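Local coordinates for NRPS (Penicillium fellutanum, PDB 6NKI), which belongs to an NRPS (nonribosomal peptide synthetase) and contains a Rossmann-type domain of the male sterility protein family with NADPH bound, at residues D315-S320 with N393-A398; L38-V43 with W278-I283. All coordinates share one frame; numbering follows the deposited sequence.

Contact 1 of 2, residues D315-S320 with N393-A398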
ATOM      1  N   ASP A 315       4.214   9.737   3.568  1.00 77.14           N
ATOM      2  CA  ASP A 315       4.053   8.422   4.188  1.00 83.49           C
ATOM      3  C   ASP A 315       4.991   8.233   5.386  1.00 88.98           C
ATOM      4  O   ASP A 315       6.170   8.597   5.346  1.00 86.62           O
ATOM      5  CB  ASP A 315       4.313   7.275   3.187  1.00 83.25           C
ATOM      6  CG  ASP A 315       3.255   7.157   2.066  1.00 80.46           C
ATOM      7  OD1 ASP A 315       2.270   7.931   2.060  1.00 85.33           O
ATOM      8  OD2 ASP A 315       3.365   6.175   1.275  1.00 64.88           O
ATOM      9  N   GLY A 316       4.476   7.626   6.447  1.00 93.86           N
ATOM     10  CA  GLY A 316       5.398   7.314   7.536  1.00 92.91           C
ATOM     11  C   GLY A 316       4.682   6.989   8.842  1.00 93.15           C
ATOM     12  O   GLY A 316       3.523   6.581   8.850  1.00 93.56           O
ATOM     13  N   LEU A 317       5.409   7.205   9.940  1.00 94.75           N
ATOM     14  CA  LEU A 317       5.071   6.649  11.242  1.00 92.86           C
ATOM     15  C   LEU A 317       5.406   7.634  12.352  1.00102.32           C
ATOM     16  O   LEU A 317       6.286   8.488  12.206  1.00103.97           O
ATOM     17  CB  LEU A 317       5.850   5.359  11.493  1.00 85.88           C
ATOM     18  CG  LEU A 317       5.577   4.143  10.621  1.00 80.83           C
ATOM     19  CD1 LEU A 317       6.651   3.075  10.823  1.00 78.32           C
ATOM     20  CD2 LEU A 317       4.185   3.567  10.917  1.00 82.13           C
ATOM     21  N   ASN A 318       4.704   7.500  13.477  1.00112.49           N
ATOM     22  CA  ASN A 318       5.221   8.051  14.720  1.00118.13           C
ATOM     23  C   ASN A 318       6.498   7.310  15.086  1.00106.12           C
ATOM     24  O   ASN A 318       6.643   6.113  14.824  1.00100.57           O
ATOM     25  CB  ASN A 318       4.198   7.909  15.850  1.00135.92           C
ATOM     26  CG  ASN A 318       2.987   8.797  15.653  1.00156.57           C
ATOM     27  OD1 ASN A 318       3.115   9.973  15.299  1.00160.26           O
ATOM     28  ND2 ASN A 318       1.799   8.232  15.856  1.00164.43           N
ATOM     29  N   MET A 319       7.442   8.026  15.695  1.00101.55           N
ATOM     30  CA  MET A 319       8.663   7.353  16.117  1.00 96.96           C
ATOM     31  C   MET A 319       8.403   6.262  17.166  1.00 95.08           C
ATOM     32  O   MET A 319       9.067   5.215  17.147  1.00 89.13           O
ATOM     33  CB  MET A 319       9.669   8.382  16.622  1.00 97.82           C
ATOM     34  CG  MET A 319      10.227   9.236  15.490  1.00 94.31           C
ATOM     35  SD  MET A 319      10.892   8.161  14.220  1.00 87.13           S
ATOM     36  CE  MET A 319      12.197   7.325  15.100  1.00 94.42           C
ATOM     37  N   SER A 320       7.444   6.470  18.079  1.00 92.91           N
ATOM     38  CA  SER A 320       7.075   5.391  18.991  1.00 95.29           C
ATOM     39  C   SER A 320       6.537   4.185  18.230  1.00 95.99           C
ATOM     40  O   SER A 320       6.875   3.036  18.546  1.00 86.84           O
ATOM     41  CB  SER A 320       6.043   5.869  20.008  1.00101.74           C
ATOM     42  OG  SER A 320       4.790   6.104  19.404  1.00105.39           O
ATOM     43  N   ASN A 393      -0.459   0.661   8.618  1.00 87.80           N
ATOM     44  CA  ASN A 393      -0.150  -0.726   8.952  1.00 92.76           C
ATOM     45  C   ASN A 393       0.831  -1.345   7.967  1.00 75.87           C
ATOM     46  O   ASN A 393       1.676  -2.161   8.355  1.00 69.59           O
ATOM     47  CB  ASN A 393      -1.375  -1.637   8.974  1.00 94.70           C
ATOM     48  CG  ASN A 393      -1.016  -3.019   9.520  1.00 84.80           C
ATOM     49  OD1 ASN A 393      -0.264  -3.120  10.499  1.00 74.46           O
ATOM     50  ND2 ASN A 393      -1.287  -4.046   8.722  1.00 73.69           N
ATOM     51  N   MET A 394       0.724  -1.004   6.690  1.00 77.25           N
ATOM     52  CA  MET A 394       1.551  -1.708   5.709  1.00 80.90           C
ATOM     53  C   MET A 394       3.008  -1.241   5.746  1.00 73.51           C
ATOM     54  O   MET A 394       3.905  -2.035   5.434  1.00 71.16           O
ATOM     55  CB  MET A 394       0.996  -1.541   4.308  1.00 88.83           C
ATOM     56  CG  MET A 394       1.418  -2.692   3.412  1.00101.81           C
ATOM     57  SD  MET A 394       0.599  -4.246   3.907  1.00114.68           S
ATOM     58  CE  MET A 394       1.604  -5.496   3.095  1.00119.07           C
ATOM     59  N   ILE A 395       3.263   0.019   6.118  1.00 73.92           N
ATOM     60  CA  ILE A 395       4.652   0.409   6.353  1.00 89.47           C
ATOM     61  C   ILE A 395       5.146  -0.181   7.668  1.00 86.19           C
ATOM     62  O   ILE A 395       6.270  -0.690   7.721  1.00 77.67           O
ATOM     63  CB  ILE A 395       4.844   1.939   6.317  1.00 93.88           C
ATOM     64  CG1 ILE A 395       4.059   2.602   7.410  1.00102.65           C
ATOM     65  CG2 ILE A 395       4.332   2.581   5.032  1.00 88.58           C
ATOM     66  CD1 ILE A 395       4.159   4.059   7.355  1.00106.47           C
ATOM     67  N   ARG A 396       4.328  -0.133   8.733  1.00 88.62           N
ATOM     68  CA  ARG A 396       4.665  -0.848   9.962  1.00 87.49           C
ATOM     69  C   ARG A 396       5.131  -2.267   9.695  1.00 81.46           C
ATOM     70  O   ARG A 396       6.160  -2.681  10.227  1.00 70.41           O
ATOM     71  CB  ARG A 396       3.485  -0.803  10.941  1.00 92.16           C
ATOM     72  CG  ARG A 396       3.533  -1.860  12.006  1.00 93.59           C
ATOM     73  CD  ARG A 396       2.554  -1.696  13.119  1.00 93.91           C
ATOM     74  NE  ARG A 396       1.167  -1.558  12.692  1.00 90.65           N
ATOM     75  CZ  ARG A 396       0.418  -0.470  12.904  1.00 85.14           C
ATOM     76  NH1 ARG A 396       0.856   0.554  13.647  1.00 82.52           N
ATOM     77  NH2 ARG A 396      -0.800  -0.418  12.380  1.00 82.60           N
ATOM     78  N   GLN A 397       4.436  -3.003   8.848  1.00 71.89           N
ATOM     79  CA  GLN A 397       4.918  -4.338   8.554  1.00 73.75           C
ATOM     80  C   GLN A 397       6.192  -4.286   7.724  1.00 72.44           C
ATOM     81  O   GLN A 397       7.012  -5.205   7.782  1.00 76.39           O
ATOM     82  CB  GLN A 397       3.838  -5.164   7.820  1.00 72.59           C
ATOM     83  CG  GLN A 397       2.578  -5.331   8.570  1.00 77.88           C
ATOM     84  CD  GLN A 397       2.774  -6.038   9.895  1.00 81.82           C
ATOM     85  OE1 GLN A 397       2.645  -5.417  10.945  1.00 74.29           O
ATOM     86  NE2 GLN A 397       3.060  -7.349   9.851  1.00 81.05           N
ATOM     87  N   ALA A 398       6.388  -3.233   6.943  1.00 69.55           N
ATOM     88  CA  ALA A 398       7.629  -3.173   6.178  1.00 66.85           C
ATOM     89  C   ALA A 398       8.835  -3.034   7.109  1.00 71.16           C
ATOM     90  O   ALA A 398       9.848  -3.725   6.927  1.00 69.27           O
ATOM     91  CB  ALA A 398       7.563  -2.040   5.147  1.00 64.04           C
TER

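Contact 2 of 2, residues L38-V43 with W278-I283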
ATOM      1  N   LEU A  38      13.439   0.636 -12.430  1.00 71.61           N
ATOM      2  CA  LEU A  38      13.849  -0.196 -13.553  1.00 80.05           C
ATOM      3  C   LEU A  38      12.952  -1.427 -13.669  1.00 79.74           C
ATOM      4  O   LEU A  38      12.294  -1.637 -14.695  1.00 70.24           O
ATOM      5  CB  LEU A  38      15.331  -0.571 -13.411  1.00 79.11           C
ATOM      6  CG  LEU A  38      15.862  -1.350 -14.611  1.00 72.10           C
ATOM      7  CD1 LEU A  38      15.783  -0.465 -15.829  1.00 78.18           C
ATOM      8  CD2 LEU A  38      17.250  -1.925 -14.417  1.00 72.99           C
ATOM      9  N   HIS A  39      12.897  -2.227 -12.598  1.00 86.51           N
ATOM     10  CA  HIS A  39      11.998  -3.384 -12.502  1.00 84.03           C
ATOM     11  C   HIS A  39      10.597  -3.082 -13.032  1.00 75.59           C
ATOM     12  O   HIS A  39      10.069  -3.808 -13.887  1.00 68.98           O
ATOM     13  CB  HIS A  39      11.920  -3.812 -11.049  1.00 86.81           C
ATOM     14  CG  HIS A  39      11.094  -5.029 -10.827  1.00 94.43           C
ATOM     15  ND1 HIS A  39      10.465  -5.284  -9.630  1.00 93.31           N
ATOM     16  CD2 HIS A  39      10.825  -6.082 -11.631  1.00 98.53           C
ATOM     17  CE1 HIS A  39       9.817  -6.428  -9.720  1.00 95.07           C
ATOM     18  NE2 HIS A  39      10.025  -6.936 -10.922  1.00 96.20           N
ATOM     19  N   GLN A  40       9.987  -1.993 -12.558  1.00 74.59           N
ATOM     20  CA  GLN A  40       8.586  -1.800 -12.897  1.00 84.94           C
ATOM     21  C   GLN A  40       8.400  -1.274 -14.314  1.00 87.64           C
ATOM     22  O   GLN A  40       7.357  -1.525 -14.925  1.00 85.92           O
ATOM     23  CB  GLN A  40       7.910  -0.891 -11.876  1.00 94.77           C
ATOM     24  CG  GLN A  40       7.808  -1.494 -10.494  1.00 99.81           C
ATOM     25  CD  GLN A  40       7.158  -0.555  -9.506  1.00103.45           C
ATOM     26  OE1 GLN A  40       6.691   0.520  -9.873  1.00110.87           O
ATOM     27  NE2 GLN A  40       7.177  -0.932  -8.234  1.00100.06           N
ATOM     28  N   LEU A  41       9.369  -0.539 -14.862  1.00 96.89           N
ATOM     29  CA  LEU A  41       9.290  -0.196 -16.288  1.00101.79           C
ATOM     30  C   LEU A  41       9.301  -1.453 -17.147  1.00103.43           C
ATOM     31  O   LEU A  41       8.374  -1.696 -17.918  1.00108.12           O
ATOM     32  CB  LEU A  41      10.439   0.729 -16.689  1.00 91.22           C
ATOM     33  CG  LEU A  41      10.339   2.116 -16.083  1.00 84.35           C
ATOM     34  CD1 LEU A  41      11.628   2.856 -16.316  1.00 89.56           C
ATOM     35  CD2 LEU A  41       9.159   2.866 -16.671  1.00 82.15           C
ATOM     36  N   LEU A  42      10.317  -2.295 -16.968  1.00101.86           N
ATOM     37  CA  LEU A  42      10.450  -3.530 -17.730  1.00107.50           C
ATOM     38  C   LEU A  42       9.193  -4.410 -17.672  1.00112.01           C
ATOM     39  O   LEU A  42       8.966  -5.205 -18.592  1.00117.05           O
ATOM     40  CB  LEU A  42      11.674  -4.300 -17.221  1.00109.13           C
ATOM     41  CG  LEU A  42      13.062  -3.916 -17.761  1.00109.16           C
ATOM     42  CD1 LEU A  42      13.460  -2.518 -17.395  1.00112.13           C
ATOM     43  CD2 LEU A  42      14.113  -4.848 -17.222  1.00102.79           C
ATOM     44  N   VAL A  43       8.358  -4.298 -16.634  1.00107.10           N
ATOM     45  CA  VAL A  43       7.175  -5.162 -16.655  1.00105.21           C
ATOM     46  C   VAL A  43       6.009  -4.498 -17.391  1.00109.53           C
ATOM     47  O   VAL A  43       5.175  -5.197 -17.978  1.00112.77           O
ATOM     48  CB  VAL A  43       6.763  -5.632 -15.239  1.00 97.58           C
ATOM     49  CG1 VAL A  43       7.918  -6.385 -14.566  1.00 97.58           C
ATOM     50  CG2 VAL A  43       6.217  -4.483 -14.351  1.00 88.20           C
ATOM     51  N   TRP A 278       5.836   1.370  -3.794  1.00 68.71           N
ATOM     52  CA  TRP A 278       4.733   2.354  -3.889  1.00 77.89           C
ATOM     53  C   TRP A 278       5.219   3.649  -4.541  1.00 75.18           C
ATOM     54  O   TRP A 278       4.485   4.170  -5.370  1.00 63.56           O
ATOM     55  CB  TRP A 278       4.085   2.613  -2.525  1.00 88.59           C
ATOM     56  CG  TRP A 278       3.612   1.381  -1.820  1.00107.05           C
ATOM     57  CD1 TRP A 278       3.041   0.280  -2.385  1.00111.88           C
ATOM     58  CD2 TRP A 278       3.655   1.123  -0.405  1.00121.52           C
ATOM     59  NE1 TRP A 278       2.741  -0.649  -1.428  1.00119.85           N
ATOM     60  CE2 TRP A 278       3.105  -0.159  -0.201  1.00129.57           C
ATOM     61  CE3 TRP A 278       4.106   1.840   0.709  1.00118.72           C
ATOM     62  CZ2 TRP A 278       3.005  -0.733   1.067  1.00123.66           C
ATOM     63  CZ3 TRP A 278       3.995   1.274   1.960  1.00119.81           C
ATOM     64  CH2 TRP A 278       3.456   0.002   2.137  1.00118.17           C
ATOM     65  N   VAL A 279       6.421   4.125  -4.211  1.00 71.81           N
ATOM     66  CA  VAL A 279       6.859   5.395  -4.759  1.00 78.93           C
ATOM     67  C   VAL A 279       7.380   5.184  -6.176  1.00 74.54           C
ATOM     68  O   VAL A 279       7.131   6.001  -7.073  1.00 65.05           O
ATOM     69  CB  VAL A 279       7.901   6.017  -3.816  1.00 88.37           C
ATOM     70  CG1 VAL A 279       7.251   6.445  -2.517  1.00 90.58           C
ATOM     71  CG2 VAL A 279       8.943   5.003  -3.488  1.00 89.67           C
ATOM     72  N   ALA A 280       8.051   4.057  -6.399  1.00 65.99           N
ATOM     73  CA  ALA A 280       8.363   3.595  -7.736  1.00 67.30           C
ATOM     74  C   ALA A 280       7.121   3.595  -8.621  1.00 73.50           C
ATOM     75  O   ALA A 280       7.101   4.232  -9.682  1.00 65.86           O
ATOM     76  CB  ALA A 280       8.971   2.193  -7.656  1.00 66.24           C
ATOM     77  N   SER A 281       6.087   2.845  -8.208  1.00 77.19           N
ATOM     78  CA  SER A 281       4.830   2.772  -8.950  1.00 74.08           C
ATOM     79  C   SER A 281       4.286   4.167  -9.218  1.00 76.65           C
ATOM     80  O   SER A 281       3.830   4.480 -10.329  1.00 75.77           O
ATOM     81  CB  SER A 281       3.794   1.935  -8.168  1.00 69.73           C
ATOM     82  OG  SER A 281       2.526   1.801  -8.840  1.00 66.25           O
ATOM     83  N   LEU A 282       4.331   5.026  -8.197  1.00 66.03           N
ATOM     84  CA  LEU A 282       3.820   6.380  -8.346  1.00 71.47           C
ATOM     85  C   LEU A 282       4.670   7.223  -9.295  1.00 75.33           C
ATOM     86  O   LEU A 282       4.168   8.205  -9.827  1.00 70.43           O
ATOM     87  CB  LEU A 282       3.716   7.057  -6.973  1.00 69.66           C
ATOM     88  CG  LEU A 282       3.231   8.514  -6.944  1.00 80.18           C
ATOM     89  CD1 LEU A 282       1.894   8.609  -7.665  1.00 90.47           C
ATOM     90  CD2 LEU A 282       3.079   9.054  -5.541  1.00 79.58           C
ATOM     91  N   ILE A 283       5.942   6.878  -9.506  1.00 73.82           N
ATOM     92  CA  ILE A 283       6.762   7.655 -10.427  1.00 80.56           C
ATOM     93  C   ILE A 283       6.434   7.284 -11.861  1.00 83.30           C
ATOM     94  O   ILE A 283       6.311   8.160 -12.725  1.00 79.71           O
ATOM     95  CB  ILE A 283       8.265   7.478 -10.115  1.00 81.13           C
ATOM     96  CG1 ILE A 283       8.658   8.232  -8.825  1.00 78.40           C
ATOM     97  CG2 ILE A 283       9.098   7.954 -11.285  1.00 85.41           C
ATOM     98  CD1 ILE A 283       9.915   7.719  -8.152  1.00 67.63           C
TER

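Contact 1 of 2, residues D315-S320 with N393-A398
Leu317 and Ile395 meet tip to tip where strand 316-318 passes helix 389-410. The strand and helix segments cross nearly at right angles, at 84°, with their axes 8.3 Å apart. Ile395 can be followed outward from the helix. Its CB points toward the strand. Ile395 CG1 lies between the backbone N and the carbonyl carbon (chi1 63°), and packs 3.6 Å from Leu317 CD2. CD1 continues in an extended line (chi2 -177°) and ends against both Leu317 and the peptide of Gly316. Ile395 CD1 lies 3.6 Å from Leu317 CG. Leu317 CD2 also comes alongside Arg396, 4.4 Å from its CB. The guanidinium of Arg396 is held elsewhere. Arg396 NE gives a hydrogen bond of 3.0 Å to a lone pair of Asn393 OD1, in the carbonyl plane, and Arg396 NH1 forms a salt bridge with Asp321. Asp315 OD2 bonds to Ser390 OG of the second subunit. The chemistry is therefore divided: apolar groups join the edge strand of the small mixed sheet to the helix, while polar bonds fix the arginine beside them.

Contact 2 of 2, residues L38-V43 with W278-I283
Gln40 reaches from helix 32-43 to the backbone of helix 276-288 at Ala280 and Ser281. Its CB points toward that helix, and the chain is extended beyond CG (chi2 179°). This carries the terminal amide across the gap between the helices. The tight part of the contact is this amide alone. Gln40 OE1 sits 2.9 Å from Ser281 N, but the angle is too poor for a hydrogen bond. Gln40 OE1 is also 3.6 Å from Ser281 CB. The methyl group of Ala280 lies against the amide, with CB 3.6 Å from Gln40 NE2. A hydrogen bond from NE2 to the backbone O of Asp277 gives the amide a polar hold on the second helix. The nearest CA atoms across the two segments, those of Gln40 and Ser281, are 7.1 Å apart. The looser side lies toward the end of helix 32-43, where Val43 is exposed and has no partner in 278-283. The two segments bury 112 Å² in all. Around them, Ile283 packs on Leu33 and Ile37 of helix 32-43, and Ala280 on His36. Leu38 and Leu42 pack instead on strand 47-54 of the parallel Rossmann sheet.

From the N terminus, helix 4-13 and strand 22-27 are followed by helix 32-43, which holds the first segment of contact 2. Contact 2 closes a loop of 234 residues, which includes five further strands of the large parallel sheet, when helix 276-288 returns to it. Contact 1 opens later, at strand 316-318, and closes 72 residues on, at helix 389-410. The loops follow in series and neither nest nor cross. They are joined in space by Trp278, whose CZ3 is 3.4 Å from Ile395 CG2. Helix 276-288 thus bridges the Rossmann part and the C-terminal helix. The contacts are about 21 Å apart, centre to centre, and both touch the second subunit.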